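Hydrogenase/urease maturation factor HypB (Helicobacter pylori, PDB 4LPS) hydrolyses GTP slowly, an activity essential for nickel insertion into [NiFe] hydrogenase, and is also required for urease maturation. Local coordinates at residues Gln82-Arg85 against Leu90-Lys93; Thr171-Ala176 against Glu199-Leu204. All coordinates share one frame; numbering follows the deposited sequence.

Overall arrangement
Both contacts lie toward the periphery of the P-loop GTPase domain, on opposite sides of its centre, with centres 31 Å apart and nearest atoms about 18 Å apart. They share no helix or strand. Contact 1 is local and polar: it ties the start of helix 85-91 to its last turn at the surface, through one amide, one guanidinium group and a water. Contact 2 is partly buried and wholly apolar across its two segments, and it joins two different helices, 170-174 and 194-204, through methionine, phenylalanine and leucine side chains. The chemistry follows the setting, solvent-linked hydrogen bonding at the surface beside edge strand 97-101, and sulfur and hydrocarbon packing against interior strand 152-158.

Contact 1 (Gln82-Arg85 against Leu90-Lys93); sequences QTNR and LRKK
Asn84 and Arg91 meet through a direct hydrogen bond, in which Arg91 NH2 donates to Asn84 OD1 over 3.2 Å. The N-H points almost straight at the oxygen, at 174°. NH2 reaches the carbonyl at a C=O...N angle of 123°, tilted 18° from the carbonyl plane. The amide oxygen lies at the guanidinium edge, and the two planes are nearly coplanar. The long arginine chain, bent at chi3, carries its head back along the helix to the asparagine that precedes the first turn.

A water adds a second, indirect link. It donates to Asn84 OD1 at 2.6 Å and accepts from Arg91 NH1 at 3.1 Å, so that both terminal nitrogens of the arginine are connected to the same amide oxygen, one directly and one through solvent.

Charge and backbone partners complete the surroundings of the guanidinium group. Arg91 NH2 also forms a salt bridge with Asp88 OD1, its stronger polar partner, and NH1 bonds to the carbonyl oxygen of Ala97 on the edge strand 97-101. Asn84 occupies the N-cap position of helix 85-91, but its side chain makes no capping bond; OD1 turns to the arginine instead. The contact belongs to the nucleotide-binding domain, where this helix follows strand 74-80, but lies away from the annotated sites, the Asn84 side chain being about 11 Å from the bound magnesium ion.

Asn84 OD1 accepts two hydrogen bonds, and the partners of Arg91 restrict rotation of its head group. The positive charge is probably balanced mainly by Asp88, leaving the neutral amide to orient the guanidinium and, with the water, to link the residue before helix 85-91 to its last turn on the solvent side.

Contact 2 (Thr171-Ala176 against Glu199-Leu204); sequences TMFMCA and EDMQKL
This is an apolar helix-helix contact, partly buried, between the end of helix 170-174 and the C-terminal end of helix 194-204, on one flank of the parallel sheet of the GTPase domain. The backbones come nearest at Met174 and Leu204, whose CA atoms are 6.1 Å apart, and no hydrogen bond joins the two segments.

Phe173 and Met201 form one half of the contact. Met201 is bent at both chi2 and chi3, which folds its thioether toward the other helix: SD lies 3.9 Å from Phe173 CB and 4.0 Å from Phe173 CD1. Met201 SD is 5.1 Å from the Phe173 ring centroid and 58° off the ring normal, an oblique Met-aromatic contact. The methyl carbon reaches the backbone instead, Met201 CE lying 3.9 Å from Phe173 O. The CA-CB bond of Phe173 heads for helix 194-204, but the ring turns off toward the sheet, leaving CB and the near ring carbon to meet the sulfur.

Leu204 supplies the other half, pointing between Phe173 and Met174. Leu204 CD2 touches Phe173 CB at 4.1 Å, while Leu204 CG packs against Met174 CG at 3.8 Å. The leucine and methionine side chains cross at about a right angle, and on Met174 it is CG that touches.

Beyond the pair of helices, the Phe173 side chain packs on Val155 and Leu157 of strand 152-158, while Leu204 also touches Val166 and Leu167 of the short helix 165-168. Lys205, just past Leu204, donates from NZ to the carbonyl oxygens of Met174 and Ala176. Helix 194-204 is thereby joined to helices 165-168 and 170-174, with Phe173 linking this helical layer to the sheet.

Contact 1 (Gln82-Arg85 against Leu90-Lys93)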
ATOM      1  N   GLN A  82      -0.896 -15.173   9.467  1.00 19.90           N
ATOM      2  CA  GLN A  82      -1.761 -16.337   9.281  1.00 22.30           C
ATOM      3  C   GLN A  82      -3.163 -15.936   8.829  1.00 19.39           C
ATOM      4  O   GLN A  82      -3.512 -14.754   8.853  1.00 18.29           O
ATOM      5  CB  GLN A  82      -1.865 -17.145  10.581  1.00 28.60           C
ATOM      6  CG  GLN A  82      -0.552 -17.723  11.091  1.00 40.06           C
ATOM      7  CD  GLN A  82       0.034 -18.754  10.150  1.00 48.83           C
ATOM      8  OE1 GLN A  82      -0.669 -19.328   9.316  1.00 51.45           O
ATOM      9  NE2 GLN A  82       1.332 -19.001  10.282  1.00 52.15           N
ATOM     10  N   THR A  83      -3.944 -16.938   8.415  1.00 24.34           N
ATOM     11  CA  THR A  83      -5.338 -16.797   7.958  1.00 20.20           C
ATOM     12  C   THR A  83      -5.435 -16.119   6.597  1.00 19.21           C
ATOM     13  O   THR A  83      -4.563 -15.340   6.206  1.00 17.35           O
ATOM     14  CB  THR A  83      -6.243 -16.016   8.948  1.00 19.35           C
ATOM     15  OG1 THR A  83      -5.992 -14.609   8.828  1.00 18.07           O
ATOM     16  CG2 THR A  83      -6.024 -16.476  10.388  1.00 21.50           C
ATOM     17  N   ASN A  84      -6.505 -16.441   5.877  1.00 18.22           N
ATOM     18  CA  ASN A  84      -6.826 -15.799   4.609  1.00 18.91           C
ATOM     19  C   ASN A  84      -7.968 -14.808   4.800  1.00 21.87           C
ATOM     20  O   ASN A  84      -8.838 -14.687   3.940  1.00 21.72           O
ATOM     21  CB  ASN A  84      -7.214 -16.844   3.555  1.00 19.65           C
ATOM     22  CG  ASN A  84      -6.047 -17.268   2.687  1.00 20.96           C
ATOM     23  OD1 ASN A  84      -6.043 -17.031   1.477  1.00 22.16           O
ATOM     24  ND2 ASN A  84      -5.033 -17.861   3.306  1.00 23.14           N
ATOM     25  N   ARG A  85      -7.964 -14.091   5.921  1.00 20.89           N
ATOM     26  CA  ARG A  85      -9.097 -13.236   6.254  1.00 22.31           C
ATOM     27  C   ARG A  85      -9.169 -12.023   5.327  1.00 19.88           C
ATOM     28  O   ARG A  85     -10.243 -11.701   4.820  1.00 18.47           O
ATOM     29  CB  ARG A  85      -9.048 -12.797   7.723  1.00 20.80           C
ATOM     30  CG  ARG A  85      -9.739 -13.777   8.679  1.00 22.13           C
ATOM     31  CD  ARG A  85      -9.302 -13.621  10.128  1.00 19.85           C
ATOM     32  NE  ARG A  85     -10.025 -14.550  10.999  1.00 21.32           N
ATOM     33  CZ  ARG A  85     -10.109 -14.436  12.321  0.53 23.81           C
ATOM     34  NH1 ARG A  85      -9.517 -13.426  12.944  1.00 22.18           N
ATOM     35  NH2 ARG A  85     -10.791 -15.330  13.023  1.00 25.37           N
ATOM     36  N   LEU A  90     -11.483  -9.572   0.090  1.00 16.91           N
ATOM     37  CA  LEU A  90     -11.243  -8.981  -1.223  1.00 17.52           C
ATOM     38  C   LEU A  90     -11.856  -9.825  -2.340  1.00 17.75           C
ATOM     39  O   LEU A  90     -12.432  -9.286  -3.287  1.00 18.25           O
ATOM     40  CB  LEU A  90      -9.741  -8.803  -1.454  1.00 15.97           C
ATOM     41  CG  LEU A  90      -9.074  -7.698  -0.626  1.00 15.51           C
ATOM     42  CD1 LEU A  90      -7.579  -7.681  -0.856  1.00 20.31           C
ATOM     43  CD2 LEU A  90      -9.664  -6.348  -0.968  1.00 17.54           C
ATOM     44  N   ARG A  91     -11.730 -11.145  -2.226  1.00 17.60           N
ATOM     45  CA  ARG A  91     -12.271 -12.052  -3.238  1.00 18.31           C
ATOM     46  C   ARG A  91     -13.795 -12.038  -3.210  1.00 19.34           C
ATOM     47  O   ARG A  91     -14.440 -12.208  -4.246  1.00 20.18           O
ATOM     48  CB  ARG A  91     -11.731 -13.474  -3.051  1.00 18.30           C
ATOM     49  CG  ARG A  91     -10.260 -13.617  -3.448  1.00 17.60           C
ATOM     50  CD  ARG A  91      -9.758 -15.060  -3.398  1.00 26.42           C
ATOM     51  NE  ARG A  91      -9.733 -15.624  -2.050  1.00 26.62           N
ATOM     52  CZ  ARG A  91      -8.618 -15.946  -1.401  1.00 23.95           C
ATOM     53  NH1 ARG A  91      -7.437 -15.761  -1.977  1.00 21.50           N
ATOM     54  NH2 ARG A  91      -8.678 -16.458  -0.178  1.00 17.64           N
ATOM     55  N   LYS A  92     -14.362 -11.853  -2.022  1.00 19.42           N
ATOM     56  CA  LYS A  92     -15.803 -11.654  -1.871  1.00 27.08           C
ATOM     57  C   LYS A  92     -16.284 -10.442  -2.683  1.00 25.22           C
ATOM     58  O   LYS A  92     -17.451 -10.367  -3.073  1.00 22.83           O
ATOM     59  CB  LYS A  92     -16.156 -11.488  -0.386  1.00 27.28           C
ATOM     60  CG  LYS A  92     -17.612 -11.127  -0.083  1.00 31.16           C
ATOM     61  CD  LYS A  92     -18.589 -12.161  -0.634  1.00 33.41           C
ATOM     62  CE  LYS A  92     -20.020 -11.878  -0.185  1.00 34.10           C
ATOM     63  NZ  LYS A  92     -20.293 -12.410   1.177  1.00 33.95           N
ATOM     64  N   LYS A  93     -15.375  -9.503  -2.945  1.00 26.56           N
ATOM     65  CA  LYS A  93     -15.705  -8.304  -3.713  1.00 29.78           C
ATOM     66  C   LYS A  93     -15.335  -8.397  -5.195  1.00 31.08           C
ATOM     67  O   LYS A  93     -15.459  -7.414  -5.927  1.00 34.76           O
ATOM     68  CB  LYS A  93     -15.020  -7.080  -3.098  1.00 27.90           C
ATOM     69  CG  LYS A  93     -15.599  -6.652  -1.760  0.90 31.55           C
ATOM     70  CD  LYS A  93     -16.770  -5.705  -1.968  1.00 36.40           C
ATOM     71  CE  LYS A  93     -16.315  -4.429  -2.649  0.94 39.04           C
ATOM     72  NZ  LYS A  93     -17.440  -3.497  -2.934  1.00 41.97           N
TER
HETATM   73  O   HOH W   1      -4.926 -17.180  -0.915  1.00 25.35           O

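Contact 2 (Thr171-Ala176 against Glu199-Leu204)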
ATOM      1  N   THR A 171      11.454   6.340   9.801  1.00 18.37           N
ATOM      2  CA  THR A 171      11.986   5.560   8.684  1.00 21.83           C
ATOM      3  C   THR A 171      10.863   5.048   7.785  1.00 16.54           C
ATOM      4  O   THR A 171      11.008   5.003   6.563  1.00 18.75           O
ATOM      5  CB  THR A 171      12.841   4.367   9.178  1.00 27.68           C
ATOM      6  OG1 THR A 171      13.973   4.856   9.913  1.00 31.49           O
ATOM      7  CG2 THR A 171      13.340   3.528   8.013  1.00 23.05           C
ATOM      8  N   MET A 172       9.734   4.681   8.381  1.00 15.59           N
ATOM      9  CA  MET A 172       8.583   4.275   7.582  1.00 18.01           C
ATOM     10  C   MET A 172       8.046   5.430   6.740  1.00 20.27           C
ATOM     11  O   MET A 172       7.791   5.273   5.547  1.00 18.89           O
ATOM     12  CB  MET A 172       7.474   3.710   8.470  1.00 11.33           C
ATOM     13  CG  MET A 172       6.201   3.368   7.709  1.00 10.66           C
ATOM     14  SD  MET A 172       6.382   2.079   6.454  1.00 10.71           S
ATOM     15  CE  MET A 172       6.528   0.618   7.479  1.00  9.89           C
ATOM     16  N   PHE A 173       7.862   6.586   7.364  1.00 12.68           N
ATOM     17  CA  PHE A 173       7.270   7.723   6.672  1.00 15.54           C
ATOM     18  C   PHE A 173       8.224   8.376   5.664  1.00 16.95           C
ATOM     19  O   PHE A 173       7.776   9.039   4.730  1.00 16.49           O
ATOM     20  CB  PHE A 173       6.768   8.751   7.688  1.00 14.89           C
ATOM     21  CG  PHE A 173       5.505   8.332   8.387  1.00 12.79           C
ATOM     22  CD1 PHE A 173       4.272   8.520   7.781  1.00 12.41           C
ATOM     23  CD2 PHE A 173       5.548   7.722   9.634  1.00 12.63           C
ATOM     24  CE1 PHE A 173       3.101   8.129   8.412  1.00 11.98           C
ATOM     25  CE2 PHE A 173       4.382   7.328  10.271  1.00 12.23           C
ATOM     26  CZ  PHE A 173       3.158   7.529   9.660  1.00 11.73           C
ATOM     27  N   MET A 174       9.530   8.198   5.854  1.00 16.84           N
ATOM     28  CA  MET A 174      10.508   8.684   4.880  1.00 19.33           C
ATOM     29  C   MET A 174      10.549   7.839   3.598  1.00 15.68           C
ATOM     30  O   MET A 174      11.105   8.272   2.591  1.00 23.03           O
ATOM     31  CB  MET A 174      11.907   8.764   5.502  1.00 20.88           C
ATOM     32  CG  MET A 174      12.159  10.058   6.272  1.00 26.24           C
ATOM     33  SD  MET A 174      13.811  10.174   6.992  1.00 59.46           S
ATOM     34  CE  MET A 174      13.776   8.841   8.188  1.00 54.24           C
ATOM     35  N   CYS A 175       9.979   6.636   3.626  1.00 13.49           N
ATOM     36  CA  CYS A 175       9.949   5.821   2.414  1.00 17.23           C
ATOM     37  C   CYS A 175       8.646   6.005   1.636  1.00 15.70           C
ATOM     38  O   CYS A 175       8.470   5.431   0.560  1.00 20.07           O
ATOM     39  CB  CYS A 175      10.155   4.342   2.751  1.00 23.16           C
ATOM     40  SG  CYS A 175       8.691   3.437   3.262  1.00 38.62           S
ATOM     41  N   ALA A 176       7.741   6.811   2.183  1.00 12.78           N
ATOM     42  CA  ALA A 176       6.444   7.046   1.557  1.00 13.94           C
ATOM     43  C   ALA A 176       6.543   7.977   0.350  1.00 15.29           C
ATOM     44  O   ALA A 176       7.149   9.048   0.425  1.00 14.16           O
ATOM     45  CB  ALA A 176       5.466   7.615   2.571  1.00 15.68           C
ATOM     46  N   GLU A 199       3.058  18.969   9.454  1.00 19.52           N
ATOM     47  CA  GLU A 199       4.296  19.630   9.841  1.00 21.00           C
ATOM     48  C   GLU A 199       5.426  18.627  10.033  1.00 18.76           C
ATOM     49  O   GLU A 199       6.580  18.912   9.703  1.00 20.18           O
ATOM     50  CB  GLU A 199       4.087  20.442  11.119  1.00 24.15           C
ATOM     51  CG  GLU A 199       3.248  21.697  10.922  1.00 34.42           C
ATOM     52  CD  GLU A 199       2.668  22.219  12.221  1.00 41.14           C
ATOM     53  OE1 GLU A 199       1.751  23.067  12.165  1.00 42.04           O
ATOM     54  OE2 GLU A 199       3.131  21.783  13.297  1.00 41.50           O
ATOM     55  N   ASP A 200       5.094  17.467  10.588  1.00 21.38           N
ATOM     56  CA  ASP A 200       6.064  16.391  10.758  1.00 22.99           C
ATOM     57  C   ASP A 200       6.544  15.866   9.411  1.00 21.74           C
ATOM     58  O   ASP A 200       7.736  15.620   9.216  1.00 23.33           O
ATOM     59  CB  ASP A 200       5.466  15.255  11.583  1.00 22.93           C
ATOM     60  CG  ASP A 200       5.402  15.582  13.058  1.00 28.46           C
ATOM     61  OD1 ASP A 200       5.920  16.648  13.456  1.00 30.86           O
ATOM     62  OD2 ASP A 200       4.841  14.767  13.822  1.00 31.59           O
ATOM     63  N   MET A 201       5.609  15.684   8.485  1.00 18.89           N
ATOM     64  CA  MET A 201       5.959  15.250   7.137  1.00 20.10           C
ATOM     65  C   MET A 201       6.748  16.329   6.410  1.00 24.12           C
ATOM     66  O   MET A 201       7.577  16.025   5.550  1.00 20.25           O
ATOM     67  CB  MET A 201       4.714  14.878   6.328  1.00 19.19           C
ATOM     68  CG  MET A 201       4.114  13.529   6.679  1.00 18.33           C
ATOM     69  SD  MET A 201       5.303  12.188   6.466  1.00 20.67           S
ATOM     70  CE  MET A 201       5.676  12.319   4.718  1.00 18.02           C
ATOM     71  N   GLN A 202       6.476  17.587   6.742  1.00 25.16           N
ATOM     72  CA  GLN A 202       7.216  18.701   6.159  1.00 29.89           C
ATOM     73  C   GLN A 202       8.707  18.599   6.474  1.00 25.17           C
ATOM     74  O   GLN A 202       9.552  18.896   5.631  1.00 26.64           O
ATOM     75  CB  GLN A 202       6.667  20.034   6.673  1.00 37.38           C
ATOM     76  CG  GLN A 202       5.432  20.524   5.934  1.00 47.36           C
ATOM     77  CD  GLN A 202       5.706  20.881   4.489  1.00 57.35           C
ATOM     78  OE1 GLN A 202       4.880  20.627   3.611  1.00 63.42           O
ATOM     79  NE2 GLN A 202       6.864  21.480   4.232  1.00 57.24           N
ATOM     80  N   LYS A 203       9.020  18.178   7.696  1.00 26.02           N
ATOM     81  CA  LYS A 203      10.403  17.986   8.124  1.00 29.82           C
ATOM     82  C   LYS A 203      11.033  16.746   7.488  1.00 28.66           C
ATOM     83  O   LYS A 203      12.187  16.775   7.055  1.00 27.52           O
ATOM     84  CB  LYS A 203      10.480  17.902   9.652  1.00 35.78           C
ATOM     85  CG  LYS A 203       9.910  19.134  10.363  1.00 40.88           C
ATOM     86  CD  LYS A 203      10.428  19.255  11.794  1.00 45.58           C
ATOM     87  CE  LYS A 203       9.564  18.476  12.774  1.00 45.46           C
ATOM     88  NZ  LYS A 203       8.317  19.213  13.125  1.00 44.59           N
ATOM     89  N   LEU A 204      10.271  15.658   7.442  1.00 23.35           N
ATOM     90  CA  LEU A 204      10.791  14.366   7.005  1.00 24.96           C
ATOM     91  C   LEU A 204      10.888  14.260   5.489  1.00 24.68           C
ATOM     92  O   LEU A 204      11.949  13.951   4.946  1.00 26.93           O
ATOM     93  CB  LEU A 204       9.908  13.233   7.536  1.00 24.74           C
ATOM     94  CG  LEU A 204      10.440  12.398   8.700  1.00 26.98           C
ATOM     95  CD1 LEU A 204      10.986  13.293   9.794  1.00 26.08           C
ATOM     96  CD2 LEU A 204       9.345  11.494   9.242  1.00 25.10           C
TER